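Local coordinates for protein pyruvate kinase (Cryptosporidium parvum, PDB 4DRS) that probably catalyses the last step of glycolysis, passing the phosphate of phosphoenolpyruvate to ADP to give pyruvate and ATP, at residues A[211-216]-A[244-249]; A[225-230]-A[255-260]; A[262-267]-A[456-461]; A[461-464]-A[468-471]. All coordinates share one frame; numbering follows the deposited sequence.

Contact 1: residues A[211-216]-A[244-249]; sequences PIIGDK and VQLCRQ
Arg-248 NH2 is gripped twice, by a salt bridge to Asp-288 OD1 and a hydrogen bond to Glu-286 O, on helix 241-252, in the turn that also carries Leu-246 and Cys-247, the two residues that meet Ile-213. The helix belongs to the outer layer of the TIM barrel. It follows barrel strand 232-235 in the chain, and helix 215-226 comes before that strand. The contact joins the loop that leads into helix 215-226 to the body of helix 241-252, and it is apolar throughout. Ile-213 is the one residue of 211-216 that touches the helix. Its CG1 stands anti to the carbonyl carbon (chi1 -50°), and the extended second torsion (chi2 172°) sends CD1 straight on to the helix. CD1 ends between two neighbouring residues. It lies 3.9 Å from Cys-247 CB and 4.0 Å from Leu-246 CG, with Cys-247 N also close. The root of the branch is covered as well, with Ile-213 CB 4.1 Å from Leu-246 CD2. Ile-250, one turn further along helix 241-252, also touches Ile-213. Cys-247 offers its CB to Ile-213, while its SG goes to Ile-267 of the next barrel strand, so one residue packs both on the loop and on the barrel wall. Right after Ile-213, Gly-214 takes the N-cap position of helix 215-226. Its backbone N donates to Asp-217 OD2. Leu-246 CD2 completes the apolar patch, 4.0 Å from Ile-213 CD1.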
loop_
_atom_site.group_PDB
_atom_site.type_symbol
_atom_site.label_atom_id
_atom_site.label_comp_id
_atom_site.label_asym_id
_atom_site.label_seq_id
_atom_site.Cartn_x
_atom_site.Cartn_y
_atom_site.Cartn_z
ATOM N N PRO A 211 23.715 -14.840 42.161
ATOM C CA PRO A 211 23.503 -13.517 41.574
ATOM C C PRO A 211 23.760 -13.526 40.063
ATOM O O PRO A 211 24.513 -14.370 39.562
ATOM C CB PRO A 211 24.542 -12.632 42.276
ATOM C CG PRO A 211 25.377 -13.534 43.128
ATOM C CD PRO A 211 25.036 -14.952 42.805
ATOM N N ILE A 212 23.125 -12.603 39.348
ATOM C CA ILE A 212 23.378 -12.436 37.923
ATOM C C ILE A 212 24.806 -11.922 37.719
ATOM O O ILE A 212 25.531 -12.393 36.848
ATOM C CB ILE A 212 22.331 -11.504 37.264
ATOM C CG1 ILE A 212 20.900 -12.030 37.513
ATOM C CG2 ILE A 212 22.614 -11.311 35.775
ATOM C CD1 ILE A 212 20.645 -13.480 37.126
ATOM N N ILE A 213 25.203 -10.962 38.545
ATOM C CA ILE A 213 26.578 -10.494 38.572
ATOM C C ILE A 213 27.152 -10.835 39.948
ATOM O O ILE A 213 26.921 -10.123 40.924
ATOM C CB ILE A 213 26.682 -8.978 38.271
ATOM C CG1 ILE A 213 25.902 -8.622 37.001
ATOM C CG2 ILE A 213 28.137 -8.550 38.125
ATOM C CD1 ILE A 213 25.795 -7.132 36.737
ATOM N N GLY A 214 27.877 -11.947 40.019
ATOM C CA GLY A 214 28.492 -12.388 41.266
ATOM C C GLY A 214 29.806 -11.681 41.536
ATOM O O GLY A 214 30.128 -10.670 40.902
ATOM N N ASP A 215 30.579 -12.223 42.474
ATOM C CA ASP A 215 31.865 -11.644 42.831
ATOM C C ASP A 215 32.903 -11.783 41.712
ATOM O O ASP A 215 33.640 -10.832 41.426
ATOM C CB ASP A 215 32.394 -12.256 44.123
ATOM C CG ASP A 215 33.581 -11.501 44.668
ATOM O OD1 ASP A 215 34.716 -12.010 44.529
ATOM O OD2 ASP A 215 33.379 -10.387 45.206
ATOM N N LYS A 216 32.954 -12.958 41.084
ATOM C CA LYS A 216 33.856 -13.187 39.956
ATOM C C LYS A 216 33.502 -12.321 38.738
ATOM O O LYS A 216 34.396 -11.800 38.065
ATOM C CB LYS A 216 33.920 -14.673 39.573
ATOM C CG LYS A 216 34.473 -14.912 38.172
ATOM C CD LYS A 216 35.008 -16.315 37.961
ATOM C CE LYS A 216 35.548 -16.483 36.547
ATOM N NZ LYS A 216 36.727 -15.610 36.269
ATOM N N VAL A 244 20.840 -5.013 34.503
ATOM C CA VAL A 244 21.533 -4.061 33.636
ATOM C C VAL A 244 22.008 -2.850 34.446
ATOM O O VAL A 244 23.151 -2.409 34.303
ATOM C CB VAL A 244 20.643 -3.613 32.443
ATOM C CG1 VAL A 244 21.406 -2.688 31.503
ATOM C CG2 VAL A 244 20.127 -4.819 31.667
ATOM N N GLN A 245 21.127 -2.334 35.302
ATOM C CA GLN A 245 21.424 -1.162 36.136
ATOM C C GLN A 245 22.534 -1.390 37.161
ATOM O O GLN A 245 23.286 -0.466 37.468
ATOM C CB GLN A 245 20.156 -0.629 36.815
ATOM C CG GLN A 245 19.379 0.353 35.946
ATOM C CD GLN A 245 18.031 0.741 36.540
ATOM O OE1 GLN A 245 17.214 -0.121 36.882
ATOM N NE2 GLN A 245 17.786 2.046 36.648
ATOM N N LEU A 246 22.641 -2.613 37.676
ATOM C CA LEU A 246 23.769 -2.979 38.529
ATOM C C LEU A 246 25.085 -2.843 37.757
ATOM O O LEU A 246 26.062 -2.291 38.272
ATOM C CB LEU A 246 23.606 -4.392 39.103
ATOM C CG LEU A 246 24.756 -4.975 39.948
ATOM C CD1 LEU A 246 25.143 -4.077 41.120
ATOM C CD2 LEU A 246 24.417 -6.376 40.444
ATOM N N CYS A 247 25.100 -3.326 36.517
ATOM C CA CYS A 247 26.285 -3.226 35.674
ATOM C C CYS A 247 26.632 -1.771 35.331
ATOM O O CYS A 247 27.808 -1.404 35.298
ATOM C CB CYS A 247 26.110 -4.061 34.403
ATOM S SG CYS A 247 27.634 -4.264 33.460
ATOM N N ARG A 248 25.609 -0.952 35.082
ATOM C CA ARG A 248 25.795 0.487 34.864
ATOM C C ARG A 248 26.465 1.133 36.072
ATOM O O ARG A 248 27.399 1.929 35.925
ATOM C CB ARG A 248 24.452 1.191 34.614
ATOM C CG ARG A 248 23.732 0.802 33.334
ATOM C CD ARG A 248 24.237 1.547 32.105
ATOM N NE ARG A 248 23.426 1.179 30.948
ATOM C CZ ARG A 248 23.864 1.096 29.694
ATOM N NH1 ARG A 248 25.133 1.361 29.394
ATOM N NH2 ARG A 248 23.021 0.739 28.735
ATOM N N GLN A 249 25.970 0.785 37.258
ATOM C CA GLN A 249 26.476 1.324 38.512
ATOM C C GLN A 249 27.938 0.939 38.720
ATOM O O GLN A 249 28.761 1.788 39.055
ATOM C CB GLN A 249 25.614 0.858 39.689
ATOM C CG GLN A 249 25.942 1.555 40.999
ATOM C CD GLN A 249 25.167 1.003 42.181
ATOM O OE1 GLN A 249 24.953 -0.213 42.296
ATOM N NE2 GLN A 249 24.751 1.898 43.078
#

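Contact 2: residues A[225-230]-A[255-260]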
loop_
_atom_site.group_PDB
_atom_site.type_symbol
_atom_site.label_atom_id
_atom_site.label_comp_id
_atom_site.label_asym_id
_atom_site.label_seq_id
_atom_site.Cartn_x
_atom_site.Cartn_y
_atom_site.Cartn_z
ATOM N N ALA A 225 37.684 -6.035 31.707
ATOM C CA ALA A 225 36.968 -5.223 30.712
ATOM C C ALA A 225 37.262 -3.727 30.834
ATOM O O ALA A 225 37.612 -3.080 29.851
ATOM C CB ALA A 225 35.469 -5.483 30.782
ATOM N N LEU A 226 37.133 -3.178 32.036
ATOM C CA LEU A 226 37.411 -1.764 32.232
ATOM C C LEU A 226 38.910 -1.507 32.237
ATOM O O LEU A 226 39.390 -0.582 31.572
ATOM C CB LEU A 226 36.757 -1.246 33.514
ATOM C CG LEU A 226 35.223 -1.266 33.541
ATOM C CD1 LEU A 226 34.695 -0.693 34.845
ATOM C CD2 LEU A 226 34.651 -0.509 32.346
ATOM N N LYS A 227 39.641 -2.345 32.970
ATOM C CA LYS A 227 41.084 -2.204 33.120
ATOM C C LYS A 227 41.798 -2.185 31.769
ATOM O O LYS A 227 42.620 -1.305 31.511
ATOM C CB LYS A 227 41.641 -3.318 34.013
ATOM C CG LYS A 227 43.108 -3.145 34.378
ATOM C CD LYS A 227 43.622 -4.303 35.219
ATOM C CE LYS A 227 45.130 -4.212 35.392
ATOM N NZ LYS A 227 45.637 -5.130 36.452
ATOM N N TYR A 228 41.470 -3.141 30.906
ATOM C CA TYR A 228 42.124 -3.244 29.604
ATOM C C TYR A 228 41.347 -2.583 28.465
ATOM O O TYR A 228 41.669 -2.791 27.291
ATOM C CB TYR A 228 42.453 -4.704 29.275
ATOM C CG TYR A 228 43.322 -5.366 30.318
ATOM C CD1 TYR A 228 44.508 -4.764 30.746
ATOM C CD2 TYR A 228 42.958 -6.583 30.885
ATOM C CE1 TYR A 228 45.306 -5.360 31.709
ATOM C CE2 TYR A 228 43.750 -7.190 31.848
ATOM C CZ TYR A 228 44.921 -6.574 32.254
ATOM O OH TYR A 228 45.710 -7.165 33.208
ATOM N N ASN A 229 40.335 -1.789 28.812
ATOM C CA ASN A 229 39.623 -0.965 27.833
ATOM C C ASN A 229 38.916 -1.783 26.727
ATOM O O ASN A 229 39.054 -1.496 25.536
ATOM C CB ASN A 229 40.595 0.064 27.230
ATOM C CG ASN A 229 39.890 1.203 26.522
ATOM O OD1 ASN A 229 38.718 1.474 26.769
ATOM N ND2 ASN A 229 40.612 1.885 25.639
ATOM N N LEU A 230 38.169 -2.807 27.131
ATOM C CA LEU A 230 37.392 -3.605 26.187
ATOM C C LEU A 230 36.159 -2.841 25.679
ATOM O O LEU A 230 35.818 -1.785 26.202
ATOM C CB LEU A 230 37.019 -4.969 26.793
ATOM C CG LEU A 230 38.042 -6.107 26.611
ATOM C CD1 LEU A 230 39.368 -5.810 27.294
ATOM C CD2 LEU A 230 37.487 -7.436 27.101
ATOM N N THR A 255 36.220 4.032 37.801
ATOM C CA THR A 255 36.851 4.854 36.780
ATOM C C THR A 255 38.340 5.009 37.077
ATOM O O THR A 255 39.018 5.853 36.486
ATOM C CB THR A 255 36.197 6.250 36.708
ATOM O OG1 THR A 255 36.352 6.915 37.968
ATOM C CG2 THR A 255 34.707 6.152 36.372
ATOM N N GLN A 256 38.846 4.182 37.992
ATOM C CA GLN A 256 40.258 4.231 38.392
ATOM C C GLN A 256 41.228 3.918 37.250
ATOM O O GLN A 256 42.396 4.310 37.301
ATOM C CB GLN A 256 40.535 3.324 39.605
ATOM C CG GLN A 256 40.451 1.821 39.355
ATOM C CD GLN A 256 39.033 1.286 39.462
ATOM O OE1 GLN A 256 38.100 1.859 38.902
ATOM N NE2 GLN A 256 38.868 0.178 40.181
ATOM N N TYR A 257 40.744 3.221 36.222
ATOM C CA TYR A 257 41.594 2.845 35.094
ATOM C C TYR A 257 41.460 3.786 33.902
ATOM O O TYR A 257 42.089 3.567 32.867
ATOM C CB TYR A 257 41.334 1.393 34.674
ATOM C CG TYR A 257 41.667 0.377 35.748
ATOM C CD1 TYR A 257 42.977 0.229 36.212
ATOM C CD2 TYR A 257 40.676 -0.437 36.299
ATOM C CE1 TYR A 257 43.290 -0.695 37.194
ATOM C CE2 TYR A 257 40.980 -1.369 37.283
ATOM C CZ TYR A 257 42.290 -1.492 37.727
ATOM O OH TYR A 257 42.605 -2.411 38.704
ATOM N N SER A 258 40.657 4.839 34.051
ATOM C CA SER A 258 40.424 5.788 32.959
ATOM C C SER A 258 40.348 7.250 33.415
ATOM O O SER A 258 39.519 8.024 32.921
ATOM C CB SER A 258 39.167 5.397 32.172
ATOM O OG SER A 258 38.031 5.398 33.015
ATOM N N ASN A 259 41.221 7.619 34.351
ATOM C CA ASN A 259 41.335 8.997 34.856
ATOM C C ASN A 259 40.020 9.645 35.294
ATOM O O ASN A 259 39.784 10.830 35.032
ATOM C CB ASN A 259 42.042 9.893 33.828
ATOM C CG ASN A 259 43.514 9.573 33.692
ATOM O OD1 ASN A 259 44.291 9.751 34.631
ATOM N ND2 ASN A 259 43.909 9.111 32.513
ATOM N N GLY A 260 39.165 8.868 35.953
ATOM C CA GLY A 260 37.886 9.379 36.437
ATOM C C GLY A 260 36.816 9.554 35.372
ATOM O O GLY A 260 35.728 10.052 35.665
#
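Lys-227 lays its aliphatic chain over one face of the Tyr-257 ring. CG does most of the covering. It sits 3.7 Å from the ring centroid, only 8° off the normal, a clear CH-pi contact. The neighbouring atoms spread across the same ring: Lys-227 CB is 3.8 Å from Tyr-257 CD2, and Lys-227 CD is 4.0 Å from Tyr-257 CZ. The chain therefore crosses the ring from its CD2-CE2 side towards the phenol carbon. Its CG is anti to the backbone N (chi1 -172°), and the later torsions are all extended. Tyr-257 turns its own CG anti to the carbonyl carbon (chi1 -63°), which brings the ring against the backbone too, with Tyr-257 CD2 3.7 Å from Lys-227 CA. Gln-256 CG lies over the opposite face, 3.7 Å above the plane and toward the rim. Tyr-257 OH is hydrogen-bonded to Asp-223 OD1, one turn before Lys-227 on helix 215-226, which probably helps to hold the ring in place. The site is the C-terminal end of that TIM-barrel helix, closed by a Schellman motif. Leu-230 N bonds to Ala-225 O, Asn-229 N bonds to Leu-226 O, and Asn-229 has positive phi. Tyr-257 comes from the loop between helix 241-252 and strand 266-271. A type I turn from Thr-255 to Ser-258 shapes that loop. Thr-255 O accepts from Ser-258 N and Gly-260 N, which approach from opposite faces of its plane.

Contact 3: residues A[262-267]-A[456-461]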
loop_
_atom_site.group_PDB
_atom_site.type_symbol
_atom_site.label_atom_id
_atom_site.label_comp_id
_atom_site.label_asym_id
_atom_site.label_seq_id
_atom_site.Cartn_x
_atom_site.Cartn_y
_atom_site.Cartn_z
ATOM N N PRO A 262 34.109 7.894 33.011
ATOM C CA PRO A 262 33.313 6.667 32.868
ATOM C C PRO A 262 33.474 6.051 31.482
ATOM O O PRO A 262 33.353 6.747 30.471
ATOM C CB PRO A 262 31.869 7.149 33.071
ATOM C CG PRO A 262 31.988 8.436 33.817
ATOM C CD PRO A 262 33.269 9.059 33.347
ATOM N N SER A 263 33.765 4.756 31.450
ATOM C CA SER A 263 33.936 4.037 30.202
ATOM C C SER A 263 32.663 4.094 29.355
ATOM O O SER A 263 31.551 4.084 29.884
ATOM C CB SER A 263 34.313 2.585 30.485
ATOM O OG SER A 263 34.449 1.853 29.284
ATOM N N SER A 264 32.833 4.159 28.041
ATOM C CA SER A 264 31.693 4.073 27.136
ATOM C C SER A 264 31.492 2.629 26.644
ATOM O O SER A 264 30.837 2.393 25.629
ATOM C CB SER A 264 31.845 5.063 25.974
ATOM O OG SER A 264 33.023 4.791 25.231
ATOM N N ILE A 265 32.054 1.672 27.382
ATOM C CA ILE A 265 31.886 0.245 27.106
ATOM C C ILE A 265 30.399 -0.125 27.052
ATOM O O ILE A 265 29.608 0.332 27.873
ATOM C CB ILE A 265 32.654 -0.635 28.137
ATOM C CG1 ILE A 265 32.737 -2.088 27.655
ATOM C CG2 ILE A 265 32.033 -0.530 29.535
ATOM C CD1 ILE A 265 33.721 -2.951 28.415
ATOM N N LYS A 266 30.034 -0.957 26.080
ATOM C CA LYS A 266 28.629 -1.254 25.810
ATOM C C LYS A 266 28.134 -2.538 26.459
ATOM O O LYS A 266 28.802 -3.570 26.423
ATOM C CB LYS A 266 28.361 -1.242 24.301
ATOM C CG LYS A 266 28.257 0.168 23.750
ATOM C CD LYS A 266 28.697 0.257 22.302
ATOM C CE LYS A 266 29.160 1.674 21.984
ATOM N NZ LYS A 266 30.365 2.070 22.780
ATOM N N ILE A 267 26.958 -2.445 27.070
ATOM C CA ILE A 267 26.333 -3.570 27.749
ATOM C C ILE A 267 25.401 -4.292 26.789
ATOM O O ILE A 267 24.440 -3.711 26.276
ATOM C CB ILE A 267 25.543 -3.117 28.997
ATOM C CG1 ILE A 267 26.481 -2.433 29.996
ATOM C CG2 ILE A 267 24.823 -4.302 29.638
ATOM C CD1 ILE A 267 25.762 -1.709 31.119
ATOM N N LYS A 456 38.258 8.847 17.244
ATOM C CA LYS A 456 38.359 8.015 18.439
ATOM C C LYS A 456 38.261 6.535 18.070
ATOM O O LYS A 456 37.203 6.068 17.642
ATOM C CB LYS A 456 37.280 8.398 19.459
ATOM C CG LYS A 456 37.283 9.877 19.833
ATOM C CD LYS A 456 36.157 10.253 20.792
ATOM C CE LYS A 456 36.605 10.159 22.246
ATOM N NZ LYS A 456 35.697 10.886 23.184
ATOM N N PRO A 457 39.372 5.790 18.228
ATOM C CA PRO A 457 39.368 4.352 17.920
ATOM C C PRO A 457 38.314 3.557 18.705
ATOM O O PRO A 457 37.783 2.570 18.187
ATOM C CB PRO A 457 40.788 3.903 18.291
ATOM C CG PRO A 457 41.615 5.147 18.209
ATOM C CD PRO A 457 40.705 6.258 18.658
ATOM N N GLU A 458 38.002 3.985 19.927
ATOM C CA GLU A 458 36.999 3.287 20.746
ATOM C C GLU A 458 35.614 3.336 20.096
ATOM O O GLU A 458 34.879 2.352 20.114
ATOM C CB GLU A 458 36.982 3.786 22.211
ATOM C CG GLU A 458 36.438 5.191 22.453
ATOM C CD GLU A 458 34.915 5.254 22.633
ATOM O OE1 GLU A 458 34.240 4.194 22.705
ATOM O OE2 GLU A 458 34.382 6.387 22.712
ATOM N N VAL A 459 35.281 4.485 19.507
ATOM C CA VAL A 459 34.026 4.667 18.773
ATOM C C VAL A 459 33.933 3.679 17.609
ATOM O O VAL A 459 32.903 3.034 17.421
ATOM C CB VAL A 459 33.858 6.126 18.282
ATOM C CG1 VAL A 459 32.718 6.249 17.275
ATOM C CG2 VAL A 459 33.627 7.057 19.466
ATOM N N ALA A 460 35.017 3.546 16.850
ATOM C CA ALA A 460 35.064 2.594 15.743
ATOM C C ALA A 460 34.822 1.142 16.199
ATOM O O ALA A 460 34.052 0.415 15.572
ATOM C CB ALA A 460 36.379 2.719 14.990
ATOM N N ARG A 461 35.460 0.731 17.293
ATOM C CA ARG A 461 35.277 -0.628 17.810
ATOM C C ARG A 461 33.852 -0.853 18.295
ATOM O O ARG A 461 33.304 -1.947 18.146
ATOM C CB ARG A 461 36.239 -0.925 18.956
ATOM C CG ARG A 461 37.707 -0.961 18.584
ATOM C CD ARG A 461 38.546 -1.165 19.831
ATOM N NE ARG A 461 39.600 -0.165 19.877
ATOM C CZ ARG A 461 39.795 0.706 20.858
ATOM N NH1 ARG A 461 39.035 0.713 21.943
ATOM N NH2 ARG A 461 40.788 1.567 20.749
HETATM O O HOH W 1 31.532 4.138 21.545
#
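Ser-264 sets its hydroxyl against the carboxylate of Glu-458. OG is 2.9 Å from Glu-458 OE1 and 3.3 Å from Glu-458 OE2, so it stands before both oxygens and nearer to one. Each side chain takes the first torsion that puts its gamma atom between the backbone N and the carbonyl carbon. In Glu-458 this (chi1 70°) is followed by a bend at chi2 (86°), and the carboxylate stays close to its own helix. Lys-266 reaches the same carboxylate through a water. The water accepts from Lys-266 NZ at 2.7 Å and donates to Glu-458 OE1 at 2.9 Å. The opposite charges, NZ and OE1, are 4.4 Å apart, beyond a salt bridge, but their attraction probably adds to the link. This is a surface seam between two domains. The loop and start of TIM-barrel strand 266-271 face the first turn of helix 457-462 in the C-terminal alpha/beta domain, where Lys-456 is the N-cap. Lys-266 NZ also donates to Ser-264 O at 2.9 Å, tilted from the carbonyl plane, so the lysine folds back over the residue that touches Glu-458. The loop is braced further by an ST turn, in which Ser-263 OG accepts from Ile-265 N. On the helix, Pro-457 O and Glu-458 CA lie over one face of the Arg-461 guanidinium, toward its rim. Arg-461 NH1 makes a second tie between the domains, a salt bridge to Asp-231 OD1.

Contact 4: residues A[461-464]-A[468-471]; sequences RGLK and GVKT. With SO4 (sulfate ion), chain D.
Leu-463 fits its side chain against Val-469 and Thr-471, two strand residues that both point towards it. Its CD1 is 3.8 Å from Thr-471 CG2 and 4.1 Å from Val-469 CG1. This is the turn from helix to strand in the beta-alpha-beta unit made of strand 449-454, helix 457-462 and strand 469-473. Ala-452 of the neighbouring parallel strand touches all three side chains. Thr-471 is two-sided. With chi1 at 58°, its CG2 meets the leucine while OG1 turns to a bound sulfate, probably from the crystallisation liquor. Sulfate O4 takes three bonds. Thr-471 N gives one at 3.1 Å, with an N-H...O angle of 159°. The others come from Thr-471 OG1 and Lys-464 NZ. Thr-471 OG1 is also hydrogen-bonded to Thr-103 OG1, and Thr-103 N binds the sulfate too. The Lys-464 chain bends at chi2 and chi3 to reach over, and its NZ makes a weak bond to Val-469 O as well. Lys-470 NZ holds sulfate O1 at 2.8 Å. Two lysines and two backbone N-H groups thus meet one doubly charged ion, which suggests a local preference for anions beside a buried apolar joint.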
loop_
_atom_site.group_PDB
_atom_site.type_symbol
_atom_site.label_atom_id
_atom_site.label_comp_id
_atom_site.label_asym_id
_atom_site.label_seq_id
_atom_site.Cartn_x
_atom_site.Cartn_y
_atom_site.Cartn_z
ATOM N N ARG A 461 35.460 0.731 17.293
ATOM C CA ARG A 461 35.277 -0.628 17.810
ATOM C C ARG A 461 33.852 -0.853 18.295
ATOM O O ARG A 461 33.304 -1.947 18.146
ATOM C CB ARG A 461 36.239 -0.925 18.956
ATOM C CG ARG A 461 37.707 -0.961 18.584
ATOM C CD ARG A 461 38.546 -1.165 19.831
ATOM N NE ARG A 461 39.600 -0.165 19.877
ATOM C CZ ARG A 461 39.795 0.706 20.858
ATOM N NH1 ARG A 461 39.035 0.713 21.943
ATOM N NH2 ARG A 461 40.788 1.567 20.749
ATOM N N GLY A 462 33.265 0.185 18.885
ATOM C CA GLY A 462 31.901 0.120 19.377
ATOM C C GLY A 462 30.919 -0.144 18.256
ATOM O O GLY A 462 29.900 -0.809 18.455
ATOM N N LEU A 463 31.241 0.364 17.068
ATOM C CA LEU A 463 30.368 0.249 15.904
ATOM C C LEU A 463 30.447 -1.109 15.201
ATOM O O LEU A 463 29.755 -1.340 14.203
ATOM C CB LEU A 463 30.663 1.372 14.907
ATOM C CG LEU A 463 30.155 2.778 15.246
ATOM C CD1 LEU A 463 30.778 3.794 14.304
ATOM C CD2 LEU A 463 28.633 2.867 15.201
ATOM N N LYS A 464 31.272 -2.008 15.726
ATOM C CA LYS A 464 31.479 -3.302 15.087
ATOM C C LYS A 464 30.324 -4.277 15.302
ATOM O O LYS A 464 30.354 -5.393 14.788
ATOM C CB LYS A 464 32.824 -3.914 15.489
ATOM C CG LYS A 464 34.045 -3.124 15.014
ATOM C CD LYS A 464 33.880 -2.520 13.622
ATOM C CE LYS A 464 33.876 -3.570 12.516
ATOM N NZ LYS A 464 33.181 -3.062 11.292
ATOM N N GLY A 468 26.119 -3.086 8.657
ATOM C CA GLY A 468 26.485 -2.280 7.500
ATOM C C GLY A 468 27.388 -1.092 7.770
ATOM O O GLY A 468 27.506 -0.206 6.927
ATOM N N VAL A 469 28.027 -1.065 8.936
ATOM C CA VAL A 469 28.904 0.046 9.287
ATOM C C VAL A 469 30.379 -0.337 9.151
ATOM O O VAL A 469 30.868 -1.254 9.811
ATOM C CB VAL A 469 28.606 0.600 10.703
ATOM C CG1 VAL A 469 29.509 1.783 11.023
ATOM C CG2 VAL A 469 27.146 1.016 10.828
ATOM N N LYS A 470 31.071 0.368 8.268
ATOM C CA LYS A 470 32.519 0.278 8.164
ATOM C C LYS A 470 33.072 1.581 8.733
ATOM O O LYS A 470 32.433 2.627 8.606
ATOM C CB LYS A 470 32.942 0.078 6.705
ATOM C CG LYS A 470 34.449 0.026 6.489
ATOM C CD LYS A 470 34.816 -0.273 5.041
ATOM C CE LYS A 470 36.325 -0.390 4.859
ATOM N NZ LYS A 470 36.910 -1.643 5.420
ATOM N N THR A 471 34.242 1.526 9.362
ATOM C CA THR A 471 34.792 2.705 10.031
ATOM C C THR A 471 36.160 3.151 9.502
ATOM O O THR A 471 37.028 2.327 9.211
ATOM C CB THR A 471 34.903 2.483 11.550
ATOM O OG1 THR A 471 35.721 1.334 11.801
ATOM C CG2 THR A 471 33.529 2.271 12.178
HETATM S S SO4 D . 36.043 -2.160 9.050
HETATM O O1 SO4 D . 36.962 -1.357 8.213
HETATM O O2 SO4 D . 34.997 -2.778 8.204
HETATM O O3 SO4 D . 36.833 -3.229 9.711
HETATM O O4 SO4 D . 35.414 -1.272 10.058
#

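Overall arrangement
Contacts 1 and 4 are buried; contacts 2 and 3 lie at the surface. Contacts 1 and 2 share helix 215-226, the first at the loop leading into it and the second at its end, and both stay within the barrel. Contact 3 bridges the barrel and the C-terminal domain. It shares Arg-461 and helix 457-462 with contact 4, and the centres of the two contacts are about 11 Å apart. Chemistry follows place. Contact 1 is purely apolar, and contact 4 pairs an aliphatic patch with an anion site. Contact 2 uses a lysine chain on an aromatic face, while contact 3 is polar and partly water-mediated. Contacts 2 and 3 touch through Leu-226 and Ile-265.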